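Local coordinates for protein cDNA FLJ56608, highly similar to Homo sapiens chloride channel, calcium activated, family member 1 (CLCA1), mRNA (Homo sapiens, PDB 6PYO) that may take part in calcium-activated chloride conductance and in regulating mucus production by goblet cells, the crystallised piece being its calcium-binding von Willebrand factor type A domain, at residues 123-126 against 127-131; 146-149 against 150-154. All coordinates share one frame; numbering follows the deposited sequence.

Contact 1. Residues 123-126 against 127-131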
ATOM      1  N   CYS A 123      -0.549  -5.805  14.080  1.00 51.27           N
ATOM      2  CA  CYS A 123      -1.534  -6.294  13.116  1.00 60.01           C
ATOM      3  C   CYS A 123      -1.167  -7.651  12.522  1.00 55.25           C
ATOM      4  O   CYS A 123      -1.920  -8.166  11.684  1.00 50.49           O
ATOM      5  CB  CYS A 123      -1.767  -5.266  11.991  1.00 57.31           C
ATOM      6  SG  CYS A 123      -0.298  -4.486  11.225  1.00 52.64           S
ATOM      7  N   PHE A 124      -0.052  -8.248  12.949  1.00 51.18           N
ATOM      8  CA  PHE A 124       0.360  -9.555  12.439  1.00 54.50           C
ATOM      9  C   PHE A 124      -0.808 -10.536  12.314  1.00 53.77           C
ATOM     10  O   PHE A 124      -1.096 -11.062  11.228  1.00 50.59           O
ATOM     11  CB  PHE A 124       1.452 -10.101  13.358  1.00 56.08           C
ATOM     12  CG  PHE A 124       2.833  -9.610  13.030  1.00 52.48           C
ATOM     13  CD1 PHE A 124       3.060  -8.792  11.939  1.00 50.95           C
ATOM     14  CD2 PHE A 124       3.912  -9.989  13.807  1.00 55.72           C
ATOM     15  CE1 PHE A 124       4.341  -8.358  11.626  1.00 52.18           C
ATOM     16  CE2 PHE A 124       5.185  -9.559  13.502  1.00 49.94           C
ATOM     17  CZ  PHE A 124       5.403  -8.745  12.410  1.00 56.60           C
ATOM     18  N   ASN A 125      -1.507 -10.772  13.418  1.00 53.63           N
ATOM     19  CA  ASN A 125      -2.664 -11.659  13.397  1.00 62.75           C
ATOM     20  C   ASN A 125      -3.622 -11.298  12.262  1.00 56.39           C
ATOM     21  O   ASN A 125      -3.922 -12.125  11.395  1.00 51.84           O
ATOM     22  CB  ASN A 125      -3.381 -11.611  14.756  1.00 64.44           C
ATOM     23  CG  ASN A 125      -4.580 -12.544  14.820  1.00 74.14           C
ATOM     24  OD1 ASN A 125      -4.430 -13.770  14.747  1.00 79.05           O
ATOM     25  ND2 ASN A 125      -5.780 -11.971  14.963  1.00 89.02           N
ATOM     26  N   GLU A 126      -4.113 -10.058  12.256  1.00 53.07           N
ATOM     27  CA  GLU A 126      -5.075  -9.647  11.237  1.00 56.01           C
ATOM     28  C   GLU A 126      -4.514  -9.879   9.845  1.00 46.48           C
ATOM     29  O   GLU A 126      -5.225 -10.346   8.939  1.00 42.45           O
ATOM     30  CB  GLU A 126      -5.438  -8.167  11.418  1.00 53.56           C
ATOM     31  CG  GLU A 126      -6.167  -7.822  12.681  1.00 71.13           C
ATOM     32  CD  GLU A 126      -6.012  -6.350  13.047  1.00 67.29           C
ATOM     33  OE1 GLU A 126      -5.003  -5.992  13.692  1.00 62.57           O
ATOM     34  OE2 GLU A 126      -6.891  -5.549  12.676  1.00 63.72           O
ATOM     35  N   VAL A 127      -3.225  -9.579   9.676  1.00 39.85           N
ATOM     36  CA  VAL A 127      -2.576  -9.749   8.386  1.00 50.19           C
ATOM     37  C   VAL A 127      -2.553 -11.222   8.002  1.00 52.25           C
ATOM     38  O   VAL A 127      -2.962 -11.600   6.887  1.00 46.49           O
ATOM     39  CB  VAL A 127      -1.163  -9.145   8.424  1.00 46.68           C
ATOM     40  CG1 VAL A 127      -0.301  -9.764   7.372  1.00 47.85           C
ATOM     41  CG2 VAL A 127      -1.265  -7.625   8.257  1.00 50.58           C
ATOM     42  N   LYS A 128      -2.119 -12.081   8.936  1.00 47.64           N
ATOM     43  CA  LYS A 128      -2.126 -13.506   8.652  1.00 51.61           C
ATOM     44  C   LYS A 128      -3.539 -13.941   8.325  1.00 50.28           C
ATOM     45  O   LYS A 128      -3.759 -14.672   7.353  1.00 48.89           O
ATOM     46  CB  LYS A 128      -1.545 -14.308   9.835  1.00 53.00           C
ATOM     47  CG  LYS A 128      -0.003 -14.332   9.911  1.00 60.40           C
ATOM     48  CD  LYS A 128       0.541 -14.952  11.234  1.00 86.89           C
ATOM     49  CE  LYS A 128       0.333 -14.037  12.471  1.00 72.44           C
ATOM     50  NZ  LYS A 128       1.191 -14.337  13.683  1.00 85.24           N
ATOM     51  N   GLN A 129      -4.527 -13.412   9.063  1.00 47.20           N
ATOM     52  CA  GLN A 129      -5.891 -13.872   8.839  1.00 46.45           C
ATOM     53  C   GLN A 129      -6.398 -13.418   7.484  1.00 50.46           C
ATOM     54  O   GLN A 129      -7.280 -14.061   6.894  1.00 47.07           O
ATOM     55  CB  GLN A 129      -6.832 -13.350   9.922  1.00 57.37           C
ATOM     56  CG  GLN A 129      -7.599 -14.430  10.644  1.00 72.87           C
ATOM     57  CD  GLN A 129      -6.756 -15.146  11.673  1.00 76.58           C
ATOM     58  OE1 GLN A 129      -6.355 -16.295  11.479  1.00101.10           O
ATOM     59  NE2 GLN A 129      -6.485 -14.468  12.785  1.00 82.23           N
ATOM     60  N   SER A 130      -5.854 -12.310   6.976  1.00 47.16           N
ATOM     61  CA  SER A 130      -6.445 -11.718   5.781  1.00 43.48           C
ATOM     62  C   SER A 130      -6.189 -12.576   4.551  1.00 40.39           C
ATOM     63  O   SER A 130      -7.034 -12.617   3.655  1.00 40.29           O
ATOM     64  CB  SER A 130      -5.915 -10.303   5.562  1.00 40.54           C
ATOM     65  OG  SER A 130      -4.592 -10.284   5.049  1.00 39.85           O
ATOM     66  N   GLY A 131      -5.045 -13.269   4.505  1.00 41.81           N
ATOM     67  CA  GLY A 131      -4.612 -13.970   3.317  1.00 45.29           C
ATOM     68  C   GLY A 131      -4.090 -13.059   2.234  1.00 43.84           C
ATOM     69  O   GLY A 131      -3.760 -13.548   1.147  1.00 40.30           O
TER

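Contact 2. Residues 146-149 against 150-154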
ATOM      1  N   GLU A 146      10.033  -5.729  11.284  1.00 52.81           N
ATOM      2  CA  GLU A 146       8.659  -6.157  11.040  1.00 56.25           C
ATOM      3  C   GLU A 146       8.139  -5.835   9.625  1.00 51.77           C
ATOM      4  O   GLU A 146       7.216  -6.510   9.171  1.00 50.04           O
ATOM      5  CB  GLU A 146       7.747  -5.531  12.103  1.00 51.37           C
ATOM      6  CG  GLU A 146       7.865  -6.160  13.488  1.00 60.63           C
ATOM      7  CD  GLU A 146       8.926  -5.502  14.364  1.00 62.72           C
ATOM      8  OE1 GLU A 146       9.797  -4.780  13.832  1.00 56.01           O
ATOM      9  OE2 GLU A 146       8.879  -5.705  15.594  1.00 80.79           O
ATOM     10  N   LEU A 147       8.725  -4.862   8.914  1.00 53.16           N
ATOM     11  CA  LEU A 147       8.339  -4.566   7.531  1.00 48.04           C
ATOM     12  C   LEU A 147       8.643  -5.755   6.622  1.00 47.47           C
ATOM     13  O   LEU A 147       7.744  -6.325   5.967  1.00 43.36           O
ATOM     14  CB  LEU A 147       9.090  -3.308   7.070  1.00 43.07           C
ATOM     15  CG  LEU A 147       8.733  -2.754   5.693  1.00 44.10           C
ATOM     16  CD1 LEU A 147       7.273  -2.345   5.773  1.00 33.63           C
ATOM     17  CD2 LEU A 147       9.590  -1.650   5.164  1.00 40.57           C
ATOM     18  N   GLU A 148       9.926  -6.152   6.593  1.00 53.18           N
ATOM     19  CA  GLU A 148      10.317  -7.403   5.948  1.00 48.94           C
ATOM     20  C   GLU A 148       9.405  -8.533   6.390  1.00 50.19           C
ATOM     21  O   GLU A 148       8.900  -9.294   5.563  1.00 47.44           O
ATOM     22  CB  GLU A 148      11.780  -7.748   6.263  1.00 63.06           C
ATOM     23  CG  GLU A 148      12.184  -9.194   5.876  1.00 91.17           C
ATOM     24  CD  GLU A 148      13.633  -9.569   6.251  1.00 83.00           C
ATOM     25  OE1 GLU A 148      14.564  -9.257   5.464  1.00 84.23           O
ATOM     26  OE2 GLU A 148      13.839 -10.183   7.329  1.00 84.69           O
ATOM     27  N   GLU A 149       9.180  -8.667   7.695  1.00 46.35           N
ATOM     28  CA  GLU A 149       8.371  -9.804   8.128  1.00 50.74           C
ATOM     29  C   GLU A 149       6.949  -9.738   7.584  1.00 51.95           C
ATOM     30  O   GLU A 149       6.326 -10.783   7.360  1.00 49.26           O
ATOM     31  CB  GLU A 149       8.361  -9.919   9.652  1.00 53.01           C
ATOM     32  CG  GLU A 149       9.729 -10.366  10.247  1.00 67.66           C
ATOM     33  CD  GLU A 149      10.259 -11.686   9.680  1.00 93.64           C
ATOM     34  OE1 GLU A 149       9.506 -12.685   9.682  1.00 85.58           O
ATOM     35  OE2 GLU A 149      11.430 -11.719   9.228  1.00 93.87           O
ATOM     36  N   LEU A 150       6.404  -8.536   7.377  1.00 45.88           N
ATOM     37  CA  LEU A 150       5.113  -8.435   6.706  1.00 46.46           C
ATOM     38  C   LEU A 150       5.155  -9.141   5.358  1.00 44.41           C
ATOM     39  O   LEU A 150       4.245  -9.902   5.011  1.00 37.00           O
ATOM     40  CB  LEU A 150       4.717  -6.971   6.497  1.00 45.44           C
ATOM     41  CG  LEU A 150       4.177  -6.212   7.695  1.00 45.61           C
ATOM     42  CD1 LEU A 150       3.934  -4.745   7.314  1.00 45.90           C
ATOM     43  CD2 LEU A 150       2.896  -6.830   8.221  1.00 47.55           C
ATOM     44  N   SER A 151       6.199  -8.858   4.567  1.00 34.23           N
ATOM     45  CA  SER A 151       6.337  -9.548   3.288  1.00 44.07           C
ATOM     46  C   SER A 151       6.551 -11.060   3.461  1.00 49.18           C
ATOM     47  O   SER A 151       5.865 -11.886   2.831  1.00 41.81           O
ATOM     48  CB  SER A 151       7.501  -8.956   2.494  1.00 52.97           C
ATOM     49  OG  SER A 151       7.187  -7.663   2.037  1.00 50.42           O
ATOM     50  N   LYS A 152       7.526 -11.444   4.281  1.00 45.13           N
ATOM     51  CA  LYS A 152       7.877 -12.856   4.396  1.00 49.13           C
ATOM     52  C   LYS A 152       6.681 -13.708   4.796  1.00 43.13           C
ATOM     53  O   LYS A 152       6.506 -14.818   4.280  1.00 52.10           O
ATOM     54  CB  LYS A 152       9.018 -13.033   5.396  1.00 53.79           C
ATOM     55  CG  LYS A 152      10.361 -12.662   4.810  1.00 58.46           C
ATOM     56  CD  LYS A 152      11.516 -13.064   5.714  1.00 74.79           C
ATOM     57  CE  LYS A 152      12.737 -13.467   4.873  1.00 90.20           C
ATOM     58  NZ  LYS A 152      13.022 -12.489   3.777  1.00 96.22           N
ATOM     59  N   MET A 153       5.834 -13.211   5.679  1.00 43.78           N
ATOM     60  CA  MET A 153       4.756 -14.053   6.186  1.00 44.90           C
ATOM     61  C   MET A 153       3.534 -14.085   5.279  1.00 45.39           C
ATOM     62  O   MET A 153       2.556 -14.779   5.600  1.00 44.61           O
ATOM     63  CB  MET A 153       4.316 -13.577   7.557  1.00 43.36           C
ATOM     64  CG  MET A 153       3.617 -12.214   7.505  1.00 56.97           C
ATOM     65  SD  MET A 153       3.624 -11.285   9.054  1.00 60.94           S
ATOM     66  CE  MET A 153       2.203 -11.962   9.855  1.00 50.13           C
ATOM     67  N   THR A 154       3.524 -13.300   4.209  1.00 43.62           N
ATOM     68  CA  THR A 154       2.374 -13.262   3.314  1.00 47.16           C
ATOM     69  C   THR A 154       2.728 -13.652   1.898  1.00 41.43           C
ATOM     70  O   THR A 154       1.825 -13.723   1.053  1.00 44.85           O
ATOM     71  CB  THR A 154       1.747 -11.862   3.277  1.00 40.41           C
ATOM     72  OG1 THR A 154       2.721 -10.936   2.791  1.00 36.37           O
ATOM     73  CG2 THR A 154       1.294 -11.465   4.614  1.00 46.15           C
TER

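Contact 1. Residues 123-126 against 127-131
Asn125 and Gln129 meet one turn apart on the exposed flank of helix 124-130, amide against amide. Gln129 NE2 reaches Asn125 OD1 at 2.9 Å, but the N-H points well off the line to the oxygen (124°), so the bond is weak; the two amide planes are turned 69° from each other. Asn125 sends CG anti to its own backbone N (chi1 -178°), which swings the amide round from the backward-pointing CB until OD1 faces the next turn, and Gln129 bends at chi2 to come back to it. Next to this pair, Lys128 lies along the backbone of the preceding turn: the chain bends at chi3 and lays CE 3.5 Å from Phe124 O and 4.2 Å from Phe124 CB.

This short helix is the crossover of a beta-alpha-beta unit between parallel strands 108-113 and 133-138 of the VWA domain, a Rossmann-like fold. On its inner side Val127 CG2 sits 4.4 Å from Cys123 SG, an apolar touch beside the disulfide that joins Cys123 to Cys88. Glu126 points its carboxylate at helix 87-99, where Arg92 forms a salt bridge with it. The Lys128 N to Phe124 O bond is nearly straight at 2.7 Å, whereas Ser130 N meets Glu126 O weakly, at a poor angle, and also bonds Val127 O. Ser130 OG turns back to a lone pair of that same Val127 O at 2.8 Å, in the carbonyl plane, so the carbonyl takes both donors of Ser130; the hydroxyl also bonds Ala132 N. Gly131 then leaves the helix with positive phi.

Contact 2. Residues 146-149 against 150-154
Four successive i to i+4 bonds carry the backbone of helix 145-152 through this contact, from Leu150 N on Glu146 O to Met153 N on Glu149 O, the Ser151 N to Leu147 O link being the longest at 3.3 Å. On the outer face Lys152 runs back along the helix beside two glutamates and slants across both. Its CD packs 3.9 Å from Glu148 CG and 3.8 Å from Glu149 OE2, and the bends at chi3 and chi4 turn NZ toward the Glu148 carboxylate. Even so, NZ stays 4.0 Å from Glu148 OE1, a long salt bridge; NZ also hydrogen-bonds Gln158, while Glu148 OE2 takes a bond from Gln145.

The inner face is largely apolar: Leu147 and Leu150 touch through their CD1 methyls at 4.4 Å and lie against strands 108-113 and 133-138 of the VWA sheet. The polar exception is the buried Ser151 OG, satisfied by Thr136 and Ile134 of the latter strand. Met153 has CG between its backbone N and carbonyl carbon (chi1 68°), which lays the thioether back along the preceding turn, with SD 3.2 Å from Glu149 O. Thr154 OG1 donates to Leu150 O at 2.9 Å. With the carboxylate and the ammonium each bonded to a further partner of its own, the attraction between Glu148 and Lys152 is probably mild, and the contact probably rests as much on the lysine's aliphatic chain as on its charge.

Going from the N terminus, the chain leaves strand 108-113 and reaches contact 1 on helix 124-130, passes through strand 133-138, and then enters contact 2 on helix 145-152 before strand 158-159. Each contact closes a single helical turn between adjoining segments, so the two stand in series, neither nesting nor crossing. They belong to consecutive beta-alpha-beta units that share strand 133-138, and the two helices pack side by side. Met153 CE comes within 3.2 Å of Lys128 CG, Val127 CG1 meets Thr154 CG2, and the Phe124 ring reaches Glu146. Contact 1 also looks to helix 87-99 through its disulfide, whereas contact 2 reaches strand 158-159.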